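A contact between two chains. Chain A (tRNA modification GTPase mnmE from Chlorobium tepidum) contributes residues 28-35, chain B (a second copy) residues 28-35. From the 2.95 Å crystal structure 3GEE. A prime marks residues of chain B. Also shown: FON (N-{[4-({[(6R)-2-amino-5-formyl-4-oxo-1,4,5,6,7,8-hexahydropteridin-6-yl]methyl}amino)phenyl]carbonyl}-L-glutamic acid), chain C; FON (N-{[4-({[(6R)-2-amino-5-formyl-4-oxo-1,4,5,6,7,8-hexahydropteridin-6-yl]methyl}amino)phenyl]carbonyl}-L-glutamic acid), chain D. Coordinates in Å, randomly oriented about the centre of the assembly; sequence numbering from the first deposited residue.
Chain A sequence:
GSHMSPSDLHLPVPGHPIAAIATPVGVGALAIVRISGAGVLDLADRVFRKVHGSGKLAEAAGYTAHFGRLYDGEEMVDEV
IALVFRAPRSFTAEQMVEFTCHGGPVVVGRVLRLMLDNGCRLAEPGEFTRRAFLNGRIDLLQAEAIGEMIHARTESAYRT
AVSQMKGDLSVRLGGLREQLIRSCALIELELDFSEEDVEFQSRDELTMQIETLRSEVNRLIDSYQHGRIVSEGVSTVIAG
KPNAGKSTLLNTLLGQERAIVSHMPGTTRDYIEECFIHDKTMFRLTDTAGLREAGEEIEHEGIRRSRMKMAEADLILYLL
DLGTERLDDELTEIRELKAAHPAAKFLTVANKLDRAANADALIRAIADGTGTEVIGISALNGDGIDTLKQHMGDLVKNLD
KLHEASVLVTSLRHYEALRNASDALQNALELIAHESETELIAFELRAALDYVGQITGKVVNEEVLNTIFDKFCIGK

Chain A 28-35: GALAIVRI
Chain B, residues 28-35: GALAIVRI

Two identical stretches, related by an exact two-fold axis, meet through their side chains; each is in strand from residue 30 on, through 35 and beyond, the axes approach to 7.7 Å, and the N-to-C directions differ by 139°. That separation is too wide for backbone pairing, and no hydrogen bond joins the stretches. In chain B, Gly28′ (phi/psi -156/175) makes no contact with the chain A stretch. Ala29′ (-62/-45) turns its CB toward chain A, 4.4 Å from Arg34 NH1. Leu30′ (-137/154; chi1 m, chi2 t) has its CA 7.7 Å from Ile32 CA; Leu30′ CD1 packs 4.0 Å from Ile32 CD1, both Leu30′ CD1 and CD2 lie 3.5 Å from Arg34 NH2, and Leu30′ CD2 is 3.4 Å from chain D FON O3. The CA-to-CB bond of Ala31′ (-135/160) points away from chain A. Ile32′ (-123/116; m, t) sets its CD1 3.7 Å from Ile32 CD1 and 4.0 Å from Leu30 CD1, an apolar cluster across the axis. Val33′ (-94/123; t) is out of reach. Arg34′ (-118/124; chi1 p, chi2 133°, chi3 p, chi4 127°) reaches Leu30, NH2 3.5 Å from Leu30 CD2; a methyl offers no acceptor, so this is van der Waals packing, and Arg34′ NH2 instead donates a weak hydrogen bond to chain C FON O4 (3.1 Å, N-H...O angle 128°). Ile35′ (-115/147; p, t) lies beyond reach. Together the stretches bury 416 Å².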

# COMPACT_ATOMS: atom_id res chain seq x y z
N GLY A 28 -0.34 2.15 6.28
CA GLY A 28 -1.10 1.02 6.77
C GLY A 28 -0.65 0.56 8.14
O GLY A 28 0.32 1.09 8.69
N ALA A 29 -1.37 -0.41 8.70
CA ALA A 29 -0.98 -1.04 9.95
C ALA A 29 0.37 -1.74 9.82
O ALA A 29 1.23 -1.60 10.68
CB ALA A 29 -2.03 -2.01 10.39
N LEU A 30 0.57 -2.48 8.73
CA LEU A 30 1.77 -3.29 8.61
C LEU A 30 2.36 -3.20 7.23
O LEU A 30 1.65 -2.97 6.26
CB LEU A 30 1.45 -4.75 8.91
CG LEU A 30 0.76 -5.14 10.21
CD1 LEU A 30 0.34 -6.57 10.10
CD2 LEU A 30 1.68 -4.92 11.39
N ALA A 31 3.67 -3.43 7.15
CA ALA A 31 4.39 -3.55 5.89
C ALA A 31 5.34 -4.74 5.99
O ALA A 31 5.69 -5.18 7.09
CB ALA A 31 5.16 -2.29 5.63
N ILE A 32 5.78 -5.26 4.84
CA ILE A 32 6.72 -6.37 4.78
C ILE A 32 7.97 -5.99 3.98
O ILE A 32 7.88 -5.72 2.78
CB ILE A 32 6.10 -7.61 4.10
CG1 ILE A 32 4.85 -8.09 4.84
CG2 ILE A 32 7.13 -8.74 3.98
CD1 ILE A 32 3.97 -8.98 3.99
N VAL A 33 9.12 -5.96 4.64
CA VAL A 33 10.39 -5.93 3.92
C VAL A 33 10.85 -7.38 3.79
O VAL A 33 10.96 -8.08 4.80
CB VAL A 33 11.47 -5.11 4.65
CG1 VAL A 33 12.81 -5.23 3.94
CG2 VAL A 33 11.06 -3.64 4.75
N ARG A 34 11.08 -7.84 2.55
CA ARG A 34 11.53 -9.22 2.35
C ARG A 34 12.91 -9.34 1.71
O ARG A 34 13.16 -8.79 0.65
CB ARG A 34 10.48 -10.09 1.63
CG ARG A 34 10.08 -9.65 0.24
CD ARG A 34 10.08 -10.83 -0.73
NE ARG A 34 8.86 -11.64 -0.70
CZ ARG A 34 8.14 -11.94 -1.79
NH1 ARG A 34 8.49 -11.49 -2.98
NH2 ARG A 34 7.07 -12.70 -1.67
N ILE A 35 13.80 -10.06 2.39
CA ILE A 35 15.16 -10.26 1.89
C ILE A 35 15.43 -11.72 1.56
O ILE A 35 14.87 -12.61 2.20
CB ILE A 35 16.21 -9.69 2.87
CG1 ILE A 35 16.46 -10.64 4.04
CG2 ILE A 35 15.75 -8.35 3.40
CD1 ILE A 35 17.74 -10.32 4.84
N GLY B 28 1.05 -4.35 -4.91
CA GLY B 28 2.34 -4.82 -4.41
C GLY B 28 2.52 -6.31 -4.57
O GLY B 28 1.60 -7.01 -5.01
N ALA B 29 3.71 -6.79 -4.22
CA ALA B 29 3.98 -8.22 -4.20
C ALA B 29 3.09 -8.94 -3.18
O ALA B 29 2.52 -9.98 -3.48
CB ALA B 29 5.42 -8.46 -3.88
N LEU B 30 2.95 -8.37 -1.99
CA LEU B 30 2.24 -9.06 -0.94
C LEU B 30 1.32 -8.14 -0.18
O LEU B 30 1.57 -6.94 -0.10
CB LEU B 30 3.23 -9.67 0.06
CG LEU B 30 4.34 -10.59 -0.43
CD1 LEU B 30 5.29 -10.80 0.70
CD2 LEU B 30 3.77 -11.90 -0.94
N ALA B 31 0.27 -8.72 0.40
CA ALA B 31 -0.63 -8.03 1.30
C ALA B 31 -0.91 -8.93 2.51
O ALA B 31 -0.72 -10.14 2.43
CB ALA B 31 -1.92 -7.72 0.59
N ILE B 32 -1.37 -8.34 3.61
CA ILE B 32 -1.72 -9.08 4.82
C ILE B 32 -3.17 -8.82 5.22
O ILE B 32 -3.54 -7.69 5.56
CB ILE B 32 -0.82 -8.67 6.01
CG1 ILE B 32 0.65 -8.90 5.72
CG2 ILE B 32 -1.25 -9.40 7.29
CD1 ILE B 32 1.57 -8.11 6.63
N VAL B 33 -3.99 -9.87 5.20
CA VAL B 33 -5.29 -9.81 5.86
C VAL B 33 -5.09 -10.39 7.25
O VAL B 33 -4.60 -11.52 7.38
CB VAL B 33 -6.38 -10.61 5.11
CG1 VAL B 33 -7.67 -10.63 5.92
CG2 VAL B 33 -6.64 -10.01 3.73
N ARG B 34 -5.42 -9.62 8.29
CA ARG B 34 -5.26 -10.12 9.67
C ARG B 34 -6.57 -10.22 10.45
O ARG B 34 -7.31 -9.26 10.57
CB ARG B 34 -4.17 -9.36 10.45
CG ARG B 34 -4.40 -7.87 10.65
CD ARG B 34 -4.15 -7.47 12.10
NE ARG B 34 -2.74 -7.24 12.44
CZ ARG B 34 -2.29 -6.13 13.01
NH1 ARG B 34 -3.11 -5.13 13.31
NH2 ARG B 34 -1.00 -6.01 13.30
N ILE B 35 -6.84 -11.42 10.96
CA ILE B 35 -8.06 -11.67 11.73
C ILE B 35 -7.74 -12.01 13.18
O ILE B 35 -6.70 -12.60 13.47
CB ILE B 35 -8.94 -12.74 11.07
CG1 ILE B 35 -8.43 -14.15 11.37
CG2 ILE B 35 -8.99 -12.53 9.58
CD1 ILE B 35 -9.45 -15.26 11.06
N1 FON C . 4.17 -8.49 12.21
C2 FON C . 3.13 -9.35 12.20
NA2 FON C . 3.16 -10.41 11.36
N3 FON C . 2.05 -9.18 13.01
C4 FON C . 1.95 -8.15 13.88
O4 FON C . 0.93 -8.06 14.60
C4A FON C . 3.07 -7.17 13.92
N5 FON C . 3.21 -6.04 14.74
C6 FON C . 4.60 -5.92 15.21
C7 FON C . 5.32 -5.43 13.96
N8 FON C . 5.26 -6.54 13.02
C8A FON C . 4.21 -7.41 13.02
C9 FON C . 4.82 -5.01 16.43
N10 FON C . 3.94 -5.34 17.54
C11 FON C . 3.48 -8.91 19.65
C12 FON C . 3.86 -7.73 20.28
C13 FON C . 4.02 -6.55 19.56
C14 FON C . 3.80 -6.53 18.19
C15 FON C . 3.40 -7.72 17.55
C16 FON C . 3.25 -8.90 18.27
C FON C . 3.33 -10.16 20.49
O FON C . 3.10 -11.23 19.95
N FON C . 3.43 -10.03 21.82
CA FON C . 4.02 -10.98 22.76
CB FON C . 5.53 -11.14 22.54
CG FON C . 6.15 -12.32 23.31
CD FON C . 7.23 -13.00 22.50
OE1 FON C . 6.89 -13.81 21.60
OE2 FON C . 8.43 -12.74 22.75
CT FON C . 3.75 -10.51 24.17
O1 FON C . 3.35 -11.34 25.02
O2 FON C . 3.94 -9.30 24.43
CP1 FON C . 2.26 -5.25 15.00
O3 FON C . 2.31 -4.08 14.66
N1 FON D . 3.40 -14.89 2.31
C2 FON D . 4.67 -14.72 2.75
NA2 FON D . 4.87 -14.39 4.05
N3 FON D . 5.74 -14.87 1.93
C4 FON D . 5.62 -15.20 0.63
O4 FON D . 6.65 -15.32 -0.07
C4A FON D . 4.24 -15.38 0.09
N5 FON D . 3.85 -15.74 -1.20
C6 FON D . 2.73 -16.70 -1.16
C7 FON D . 1.56 -15.80 -0.77
N8 FON D . 1.84 -15.37 0.59
C8A FON D . 3.12 -15.21 1.04
C9 FON D . 2.47 -17.50 -2.44
N10 FON D . 3.67 -18.15 -2.94
C11 FON D . 6.19 -20.93 -1.11
C12 FON D . 5.52 -21.22 -2.29
C13 FON D . 4.68 -20.28 -2.89
C14 FON D . 4.49 -19.04 -2.30
C15 FON D . 5.18 -18.74 -1.11
C16 FON D . 6.02 -19.68 -0.51
C FON D . 7.09 -21.99 -0.51
O FON D . 7.60 -21.80 0.58
N FON D . 7.31 -23.10 -1.23
CA FON D . 7.46 -24.46 -0.74
CB FON D . 6.18 -24.99 -0.09
CG FON D . 6.37 -26.30 0.69
CD FON D . 5.51 -26.33 1.94
OE1 FON D . 5.92 -25.71 2.96
OE2 FON D . 4.43 -26.97 1.93
CT FON D . 7.87 -25.36 -1.87
O1 FON D . 8.81 -26.18 -1.70
O2 FON D . 7.26 -25.25 -2.96
CP1 FON D . 4.39 -15.28 -2.24
O3 FON D . 3.75 -14.62 -3.04